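Long-range contacts in acyltransferase (Actinoplanes teichomyceticus, PDB 4Q38), which transfers long acyl chains from coenzyme A thioesters such as decanoyl-CoA to the amino sugar of glycopeptide antibiotics of the teicoplanin type: residues 21-27 against 85-89; 150-154 against 188-192; 257-261 against 317-321. All coordinates share one frame. Numbering follows the deposited sequence.

Interaction 1 (21-27 against 85-89); sequences VRIALGL and ALWWL
A Schellman motif ends helix 18-25, just where it packs on the start of helix 84-98 in the all-helical N-terminal part of the chain. Residues 21-25 and 85-89 are both helical. Their short axes come within 9.6 Å, and the N-to-C directions make an angle of 124° (signed crossing angle -124°). In register, Val21 faces Ala85, with CA atoms 4.9 Å apart.

The backbone hydrogen bonds of the motif are Leu27 N to Arg22 O at 2.9 Å and Gly26 N to Ile23 O at 3.2 Å. Gly26 is the C-prime residue, with phi/psi of 81/23, and Leu27 then turns extended at -77/142. Arg22 adds a side-chain hydrogen bond from NH1 to Leu27 O at 3.0 Å, and its NE forms a salt bridge with Glu19.

Across the segments the contact is apolar, without hydrogen bonds. Ala85 meets two side chains: Ala85 CB lies 3.9 Å from Ala24 CB and 3.9 Å from Leu25 CD2. Leu25, with chi1 m and chi2 t, also places CD2 4.2 Å from Leu86 CB and CD1 3.7 Å from Leu89 CD2. Leu89 has chi1 t and chi2 p. Leu27 CD1 is 4.4 Å from the same Leu89 CD2. Helix 32-41 adds Leu35 and Leu38 against Leu89, and Phe125 touches both Leu86 and Leu89.

The aromatic part is a CH-pi contact. Val21 and Trp88 both take chi1 t, and Val21 CG2 sits over one face of the indole, 4.0 Å from the centroid of the Trp88 six-membered ring and 3.6 Å from Trp88 CE3.

Interaction 2 (150-154 against 188-192); sequences VGWET and LYRLG
Helix residues 150-154 cross strand 188-191 nearly at right angles. The short axes approach to 6.8 Å at 102°, and Thr154 CA lies 4.6 Å from Arg190 CA. Thr154 has chi1 m. Thr154 OG1 donates to Val150 O (2.8 Å) and accepts from Arg190 N (2.8 Å), so one hydroxyl ties helix to strand. Val150, chi1 t, sets CG1 3.8 Å from Leu191 CD2 and 4.2 Å from Tyr189 CD1. Tyr189 is m, and its OH hydrogen-bonds to Gly186 O. Glu153 is extended (t, t), and its OE2 accepts from Gly192 N at 3.1 Å. A long salt bridge joins Glu153 OE2 to Arg190 NE at 3.9 Å. Arg190 is extended too (t, t, t). Arg190 NE donates to Gly192 O (2.8 Å), and a water accepts from Arg190 NH1 (3.0 Å) and donates to Glu153 O (3.3 Å). This is a domain junction: a helix of the N-terminal domain packs on the outermost first strand of the GNAT-like sheet.

Interaction 3 (257-261 against 317-321); sequences QLEEY and AVIAH
Residues 257-260 end a 3-10 segment, with hydrogen bonds from Glu260 N to Gln257 O (3.3 Å) and Tyr261 N to Leu258 O (2.9 Å). Gln257 and Tyr261 meet residues 317-321 of helix 313-323, where His321 N hydrogen-bonds to Ala317 O at 3.0 Å. Gln257, chi1 m and chi2 t, has its CA-to-CB bond toward the helix and lies beside His321. Leu258 points away and packs on Ile268. Both segments belong to the GNAT-like domain. The loop runs from strand 246-251 to helix 267-272; CoA-binding Trp252 follows the strand, and Asn267 and Ile268 open the helix. Helix 313-323 opens with CoA-binding Ser313 and Glu315. Glu260 forms a salt bridge with Arg326. Tyr261, chi1 m, has phi/psi -119/-38, with its CA 5.7 Å from Ala317 CA. Tyr261 CB lies 3.4 Å from Ala317 CB, Tyr261 CE1 4.4 Å from Ala320 CB. Ala317 O sits over one ring face. The Tyr261 and His321 (chi1 t) rings meet obliquely, centroids 5.5 Å apart and planes at 88°.

The three contacts follow in series along the chain, each closing before the next opens, and none touches another. Interaction 1 packs helix 18-25 on helix 84-98 in the helical N-terminal part, away from the annotated sites. Interaction 2 joins helix 148-155 to edge strand 188-191 of the six-stranded GNAT-like sheet, and so the two domains. Its centre is 33 Å from that of interaction 1 and 32 Å from that of interaction 3. It lies near both ligands, with side chains about 7 Å from the decanoyl sugar and 9 Å from coenzyme A. Interaction 3, on helix 313-323 within the GNAT-like domain, is 44 Å from interaction 1 between centres. The Ala317 side chain is about 8 Å from coenzyme A.

Interaction 1 (21-27 against 85-89)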
loop_
_atom_site.group_PDB
_atom_site.type_symbol
_atom_site.label_atom_id
_atom_site.label_comp_id
_atom_site.label_asym_id
_atom_site.label_seq_id
_atom_site.Cartn_x
_atom_site.Cartn_y
_atom_site.Cartn_z
ATOM N N VAL A 21 17.931 -11.451 17.438
ATOM C CA VAL A 21 17.285 -10.351 16.718
ATOM C C VAL A 21 15.882 -10.123 17.276
ATOM O O VAL A 21 15.541 -9.001 17.668
ATOM C CB VAL A 21 17.250 -10.618 15.191
ATOM C CG1 VAL A 21 16.436 -9.561 14.461
ATOM C CG2 VAL A 21 18.661 -10.675 14.628
ATOM N N ARG A 22 15.087 -11.192 17.351
ATOM C CA ARG A 22 13.706 -11.105 17.835
ATOM C C ARG A 22 13.628 -10.452 19.216
ATOM O O ARG A 22 12.815 -9.551 19.441
ATOM C CB ARG A 22 13.056 -12.492 17.887
ATOM C CG ARG A 22 11.551 -12.446 18.105
ATOM C CD ARG A 22 10.954 -13.839 18.292
ATOM N NE ARG A 22 11.447 -14.503 19.501
ATOM C CZ ARG A 22 11.029 -14.239 20.738
ATOM N NH1 ARG A 22 10.106 -13.307 20.960
ATOM N NH2 ARG A 22 11.544 -14.910 21.761
ATOM N N ILE A 23 14.491 -10.915 20.123
ATOM C CA ILE A 23 14.503 -10.449 21.511
ATOM C C ILE A 23 15.003 -9.001 21.605
ATOM O O ILE A 23 14.390 -8.176 22.281
ATOM C CB ILE A 23 15.301 -11.422 22.421
ATOM C CG1 ILE A 23 14.536 -12.749 22.562
ATOM C CG2 ILE A 23 15.554 -10.812 23.794
ATOM C CD1 ILE A 23 15.379 -13.930 23.016
ATOM N N ALA A 24 16.087 -8.698 20.898
ATOM C CA ALA A 24 16.638 -7.333 20.851
ATOM C C ALA A 24 15.616 -6.310 20.373
ATOM O O ALA A 24 15.500 -5.228 20.950
ATOM C CB ALA A 24 17.876 -7.283 19.964
ATOM N N LEU A 25 14.873 -6.654 19.320
ATOM C CA LEU A 25 13.939 -5.704 18.715
ATOM C C LEU A 25 12.592 -5.669 19.425
ATOM O O LEU A 25 11.779 -4.769 19.185
ATOM C CB LEU A 25 13.774 -5.975 17.211
ATOM C CG LEU A 25 15.031 -5.870 16.343
ATOM C CD1 LEU A 25 14.734 -6.263 14.905
ATOM C CD2 LEU A 25 15.676 -4.488 16.386
ATOM N N GLY A 26 12.364 -6.636 20.310
ATOM C CA GLY A 26 11.126 -6.695 21.085
ATOM C C GLY A 26 9.982 -7.312 20.305
ATOM O O GLY A 26 8.817 -7.078 20.618
ATOM N N LEU A 27 10.326 -8.107 19.293
ATOM C CA LEU A 27 9.343 -8.747 18.414
ATOM C C LEU A 27 8.673 -9.951 19.087
ATOM O O LEU A 27 9.324 -10.695 19.826
ATOM C CB LEU A 27 10.003 -9.146 17.084
ATOM C CG LEU A 27 10.315 -7.972 16.141
ATOM C CD1 LEU A 27 11.323 -8.366 15.072
ATOM C CD2 LEU A 27 9.046 -7.392 15.519
ATOM N N ALA A 85 20.976 -5.611 15.142
ATOM C CA ALA A 85 19.768 -6.428 15.012
ATOM C C ALA A 85 18.867 -5.830 13.940
ATOM O O ALA A 85 18.366 -6.545 13.072
ATOM C CB ALA A 85 19.029 -6.521 16.338
ATOM N N LEU A 86 18.688 -4.511 13.992
ATOM C CA LEU A 86 17.891 -3.810 12.998
ATOM C C LEU A 86 18.490 -3.969 11.597
ATOM O O LEU A 86 17.760 -4.201 10.627
ATOM C CB LEU A 86 17.744 -2.335 13.378
ATOM C CG LEU A 86 16.618 -1.587 12.657
ATOM C CD1 LEU A 86 15.999 -0.548 13.575
ATOM C CD2 LEU A 86 17.122 -0.951 11.374
ATOM N N TRP A 87 19.815 -3.862 11.496
ATOM C CA TRP A 87 20.498 -3.995 10.212
ATOM C C TRP A 87 20.368 -5.380 9.640
ATOM O O TRP A 87 20.122 -5.535 8.438
ATOM C CB TRP A 87 21.971 -3.584 10.295
ATOM C CG TRP A 87 22.505 -3.195 8.938
ATOM C CD1 TRP A 87 23.155 -4.011 8.017
ATOM C CD2 TRP A 87 22.402 -1.884 8.281
ATOM N NE1 TRP A 87 23.470 -3.312 6.876
ATOM C CE2 TRP A 87 23.042 -2.032 6.965
ATOM C CE3 TRP A 87 21.870 -0.643 8.639
ATOM C CZ2 TRP A 87 23.144 -0.970 6.070
ATOM C CZ3 TRP A 87 21.982 0.422 7.725
ATOM C CH2 TRP A 87 22.602 0.258 6.473
ATOM N N TRP A 88 20.524 -6.392 10.493
ATOM C CA TRP A 88 20.338 -7.795 10.108
ATOM C C TRP A 88 19.000 -7.978 9.433
ATOM O O TRP A 88 18.903 -8.593 8.363
ATOM C CB TRP A 88 20.422 -8.677 11.349
ATOM C CG TRP A 88 20.318 -10.171 11.114
ATOM C CD1 TRP A 88 21.369 -11.076 10.953
ATOM C CD2 TRP A 88 19.096 -10.994 11.056
ATOM N NE1 TRP A 88 20.897 -12.350 10.791
ATOM C CE2 TRP A 88 19.545 -12.377 10.840
ATOM C CE3 TRP A 88 17.725 -10.733 11.151
ATOM C CZ2 TRP A 88 18.647 -13.435 10.724
ATOM C CZ3 TRP A 88 16.829 -11.808 11.029
ATOM C CH2 TRP A 88 17.280 -13.127 10.824
ATOM N N LEU A 89 17.967 -7.417 10.051
ATOM C CA LEU A 89 16.588 -7.525 9.566
ATOM C C LEU A 89 16.334 -6.715 8.291
ATOM O O LEU A 89 15.611 -7.164 7.403
ATOM C CB LEU A 89 15.626 -7.091 10.664
ATOM C CG LEU A 89 14.148 -7.373 10.420
ATOM C CD1 LEU A 89 13.901 -8.872 10.356
ATOM C CD2 LEU A 89 13.322 -6.728 11.513
#

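Interaction 2 (150-154 against 188-192)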
loop_
_atom_site.group_PDB
_atom_site.type_symbol
_atom_site.label_atom_id
_atom_site.label_comp_id
_atom_site.label_asym_id
_atom_site.label_seq_id
_atom_site.Cartn_x
_atom_site.Cartn_y
_atom_site.Cartn_z
ATOM N N VAL A 150 6.345 7.132 -15.022
ATOM C CA VAL A 150 5.380 6.166 -14.486
ATOM C C VAL A 150 5.998 5.471 -13.274
ATOM O O VAL A 150 5.344 5.321 -12.243
ATOM C CB VAL A 150 4.923 5.139 -15.555
ATOM C CG1 VAL A 150 4.064 4.050 -14.931
ATOM C CG2 VAL A 150 4.159 5.840 -16.672
ATOM N N GLY A 151 7.259 5.063 -13.407
ATOM C CA GLY A 151 7.996 4.434 -12.312
ATOM C C GLY A 151 8.008 5.308 -11.067
ATOM O O GLY A 151 7.673 4.849 -9.975
ATOM N N TRP A 152 8.393 6.577 -11.235
ATOM C CA TRP A 152 8.407 7.517 -10.111
ATOM C C TRP A 152 7.029 7.805 -9.567
ATOM O O TRP A 152 6.826 7.754 -8.358
ATOM C CB TRP A 152 9.162 8.805 -10.473
ATOM C CG TRP A 152 10.653 8.567 -10.540
ATOM C CD1 TRP A 152 11.486 8.684 -11.653
ATOM C CD2 TRP A 152 11.536 8.120 -9.451
ATOM N NE1 TRP A 152 12.788 8.369 -11.332
ATOM C CE2 TRP A 152 12.887 8.015 -10.032
ATOM C CE3 TRP A 152 11.355 7.819 -8.096
ATOM C CZ2 TRP A 152 13.990 7.625 -9.275
ATOM C CZ3 TRP A 152 12.475 7.418 -7.345
ATOM C CH2 TRP A 152 13.760 7.327 -7.921
ATOM N N GLU A 153 6.066 8.077 -10.444
ATOM C CA GLU A 153 4.684 8.333 -10.007
ATOM C C GLU A 153 4.170 7.188 -9.122
ATOM O O GLU A 153 3.519 7.416 -8.103
ATOM C CB GLU A 153 3.769 8.520 -11.217
ATOM C CG GLU A 153 2.368 9.029 -10.910
ATOM C CD GLU A 153 1.504 9.104 -12.161
ATOM O OE1 GLU A 153 2.049 9.430 -13.237
ATOM O OE2 GLU A 153 0.282 8.828 -12.078
ATOM N N THR A 154 4.478 5.959 -9.522
ATOM C CA THR A 154 4.105 4.772 -8.748
ATOM C C THR A 154 4.727 4.779 -7.347
ATOM O O THR A 154 4.042 4.559 -6.349
ATOM C CB THR A 154 4.497 3.504 -9.522
ATOM O OG1 THR A 154 3.802 3.496 -10.783
ATOM C CG2 THR A 154 4.157 2.235 -8.719
ATOM N N LEU A 188 2.799 -3.327 -9.404
ATOM C CA LEU A 188 1.768 -2.304 -9.265
ATOM C C LEU A 188 2.273 -1.041 -9.953
ATOM O O LEU A 188 3.442 -0.664 -9.769
ATOM C CB LEU A 188 1.506 -2.002 -7.783
ATOM C CG LEU A 188 0.474 -0.909 -7.443
ATOM C CD1 LEU A 188 -0.933 -1.470 -7.436
ATOM C CD2 LEU A 188 0.763 -0.303 -6.075
ATOM N N TYR A 189 1.400 -0.396 -10.718
ATOM C CA TYR A 189 1.728 0.853 -11.434
ATOM C C TYR A 189 0.629 1.888 -11.309
ATOM O O TYR A 189 -0.546 1.586 -11.514
ATOM C CB TYR A 189 2.055 0.577 -12.924
ATOM C CG TYR A 189 3.288 -0.262 -13.012
ATOM C CD1 TYR A 189 4.553 0.326 -12.949
ATOM C CD2 TYR A 189 3.203 -1.663 -13.067
ATOM C CE1 TYR A 189 5.701 -0.441 -12.972
ATOM C CE2 TYR A 189 4.349 -2.440 -13.079
ATOM C CZ TYR A 189 5.592 -1.823 -13.025
ATOM O OH TYR A 189 6.744 -2.576 -13.025
ATOM N N ARG A 190 1.016 3.112 -10.966
ATOM C CA ARG A 190 0.064 4.216 -10.971
ATOM C C ARG A 190 0.003 4.797 -12.383
ATOM O O ARG A 190 1.016 5.240 -12.941
ATOM C CB ARG A 190 0.429 5.295 -9.937
ATOM C CG ARG A 190 -0.609 6.417 -9.889
ATOM C CD ARG A 190 -0.427 7.399 -8.742
ATOM N NE ARG A 190 -1.563 8.319 -8.731
ATOM C CZ ARG A 190 -1.985 9.005 -7.674
ATOM N NH1 ARG A 190 -1.365 8.900 -6.498
ATOM N NH2 ARG A 190 -3.049 9.788 -7.795
ATOM N N LEU A 191 -1.195 4.779 -12.946
ATOM C CA LEU A 191 -1.416 5.233 -14.305
ATOM C C LEU A 191 -2.427 6.379 -14.282
ATOM O O LEU A 191 -3.578 6.242 -14.712
ATOM C CB LEU A 191 -1.897 4.055 -15.171
ATOM C CG LEU A 191 -1.005 2.799 -15.246
ATOM C CD1 LEU A 191 -1.643 1.783 -16.192
ATOM C CD2 LEU A 191 0.429 3.073 -15.699
ATOM N N GLY A 192 -1.993 7.519 -13.756
ATOM C CA GLY A 192 -2.906 8.656 -13.569
ATOM C C GLY A 192 -3.557 8.562 -12.207
ATOM O O GLY A 192 -2.857 8.348 -11.213
HETATM O O HOH W 1 1.237 7.572 -5.774
#

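Interaction 3 (257-261 against 317-321)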
loop_
_atom_site.group_PDB
_atom_site.type_symbol
_atom_site.label_atom_id
_atom_site.label_comp_id
_atom_site.label_asym_id
_atom_site.label_seq_id
_atom_site.Cartn_x
_atom_site.Cartn_y
_atom_site.Cartn_z
ATOM N N GLN A 257 -25.074 0.273 -0.454
ATOM C CA GLN A 257 -25.697 0.974 0.675
ATOM C C GLN A 257 -25.365 2.462 0.725
ATOM O O GLN A 257 -26.077 3.225 1.363
ATOM C CB GLN A 257 -25.306 0.334 1.995
ATOM C CG GLN A 257 -25.881 -1.052 2.223
ATOM C CD GLN A 257 -25.392 -1.633 3.534
ATOM O OE1 GLN A 257 -24.186 -1.832 3.723
ATOM N NE2 GLN A 257 -26.315 -1.889 4.452
ATOM N N LEU A 258 -24.276 2.866 0.064
ATOM C CA LEU A 258 -23.887 4.274 -0.006
ATOM C C LEU A 258 -24.944 5.128 -0.701
ATOM O O LEU A 258 -25.040 6.332 -0.453
ATOM C CB LEU A 258 -22.551 4.425 -0.747
ATOM C CG LEU A 258 -21.310 3.944 -0.007
ATOM C CD1 LEU A 258 -20.139 3.823 -0.982
ATOM C CD2 LEU A 258 -20.986 4.880 1.151
ATOM N N GLU A 259 -25.725 4.497 -1.571
ATOM C CA GLU A 259 -26.772 5.182 -2.342
ATOM C C GLU A 259 -27.862 5.800 -1.466
ATOM O O GLU A 259 -28.502 6.771 -1.866
ATOM C CB GLU A 259 -27.384 4.227 -3.368
ATOM C CG GLU A 259 -26.410 3.812 -4.467
ATOM C CD GLU A 259 -26.693 2.428 -5.038
ATOM O OE1 GLU A 259 -25.740 1.828 -5.584
ATOM O OE2 GLU A 259 -27.847 1.931 -4.941
ATOM N N GLU A 260 -28.045 5.248 -0.269
ATOM C CA GLU A 260 -28.936 5.822 0.744
ATOM C C GLU A 260 -28.500 7.211 1.208
ATOM O O GLU A 260 -29.329 8.007 1.648
ATOM C CB GLU A 260 -29.013 4.912 1.970
ATOM C CG GLU A 260 -29.912 3.699 1.792
ATOM C CD GLU A 260 -30.295 3.038 3.101
ATOM O OE1 GLU A 260 -30.371 1.795 3.119
ATOM O OE2 GLU A 260 -30.527 3.747 4.109
ATOM N N TYR A 261 -27.200 7.494 1.120
ATOM C CA TYR A 261 -26.628 8.656 1.803
ATOM C C TYR A 261 -25.995 9.671 0.866
ATOM O O TYR A 261 -26.093 10.871 1.097
ATOM C CB TYR A 261 -25.592 8.210 2.836
ATOM C CG TYR A 261 -26.107 7.214 3.845
ATOM C CD1 TYR A 261 -26.736 7.643 5.020
ATOM C CD2 TYR A 261 -25.968 5.846 3.633
ATOM C CE1 TYR A 261 -27.214 6.732 5.948
ATOM C CE2 TYR A 261 -26.440 4.928 4.558
ATOM C CZ TYR A 261 -27.064 5.381 5.710
ATOM O OH TYR A 261 -27.530 4.476 6.628
ATOM N N ALA A 317 -22.472 10.053 6.657
ATOM C CA ALA A 317 -23.045 8.776 6.242
ATOM C C ALA A 317 -22.492 7.594 7.024
ATOM O O ALA A 317 -23.263 6.797 7.574
ATOM C CB ALA A 317 -22.837 8.563 4.748
ATOM N N VAL A 318 -21.160 7.473 7.075
ATOM C CA VAL A 318 -20.531 6.330 7.739
ATOM C C VAL A 318 -21.007 6.216 9.188
ATOM O O VAL A 318 -21.314 5.118 9.662
ATOM C CB VAL A 318 -18.980 6.377 7.694
ATOM C CG1 VAL A 318 -18.388 5.201 8.464
ATOM C CG2 VAL A 318 -18.482 6.361 6.256
ATOM N N ILE A 319 -21.062 7.352 9.878
ATOM C CA ILE A 319 -21.428 7.381 11.299
ATOM C C ILE A 319 -22.932 7.154 11.502
ATOM O O ILE A 319 -23.330 6.353 12.353
ATOM C CB ILE A 319 -20.952 8.690 11.984
ATOM C CG1 ILE A 319 -19.413 8.788 11.965
ATOM C CG2 ILE A 319 -21.487 8.806 13.406
ATOM C CD1 ILE A 319 -18.681 7.584 12.527
ATOM N N ALA A 320 -23.752 7.848 10.714
ATOM C CA ALA A 320 -25.212 7.664 10.762
ATOM C C ALA A 320 -25.587 6.187 10.616
ATOM O O ALA A 320 -26.306 5.640 11.447
ATOM C CB ALA A 320 -25.896 8.506 9.695
ATOM N N HIS A 321 -25.070 5.542 9.571
ATOM C CA HIS A 321 -25.320 4.123 9.307
ATOM C C HIS A 321 -24.934 3.238 10.471
ATOM O O HIS A 321 -25.703 2.352 10.874
ATOM C CB HIS A 321 -24.571 3.712 8.044
ATOM C CG HIS A 321 -25.057 2.429 7.412
ATOM N ND1 HIS A 321 -24.312 1.308 7.384
ATOM C CD2 HIS A 321 -26.233 2.133 6.728
ATOM C CE1 HIS A 321 -24.985 0.337 6.731
ATOM N NE2 HIS A 321 -26.161 0.844 6.330
#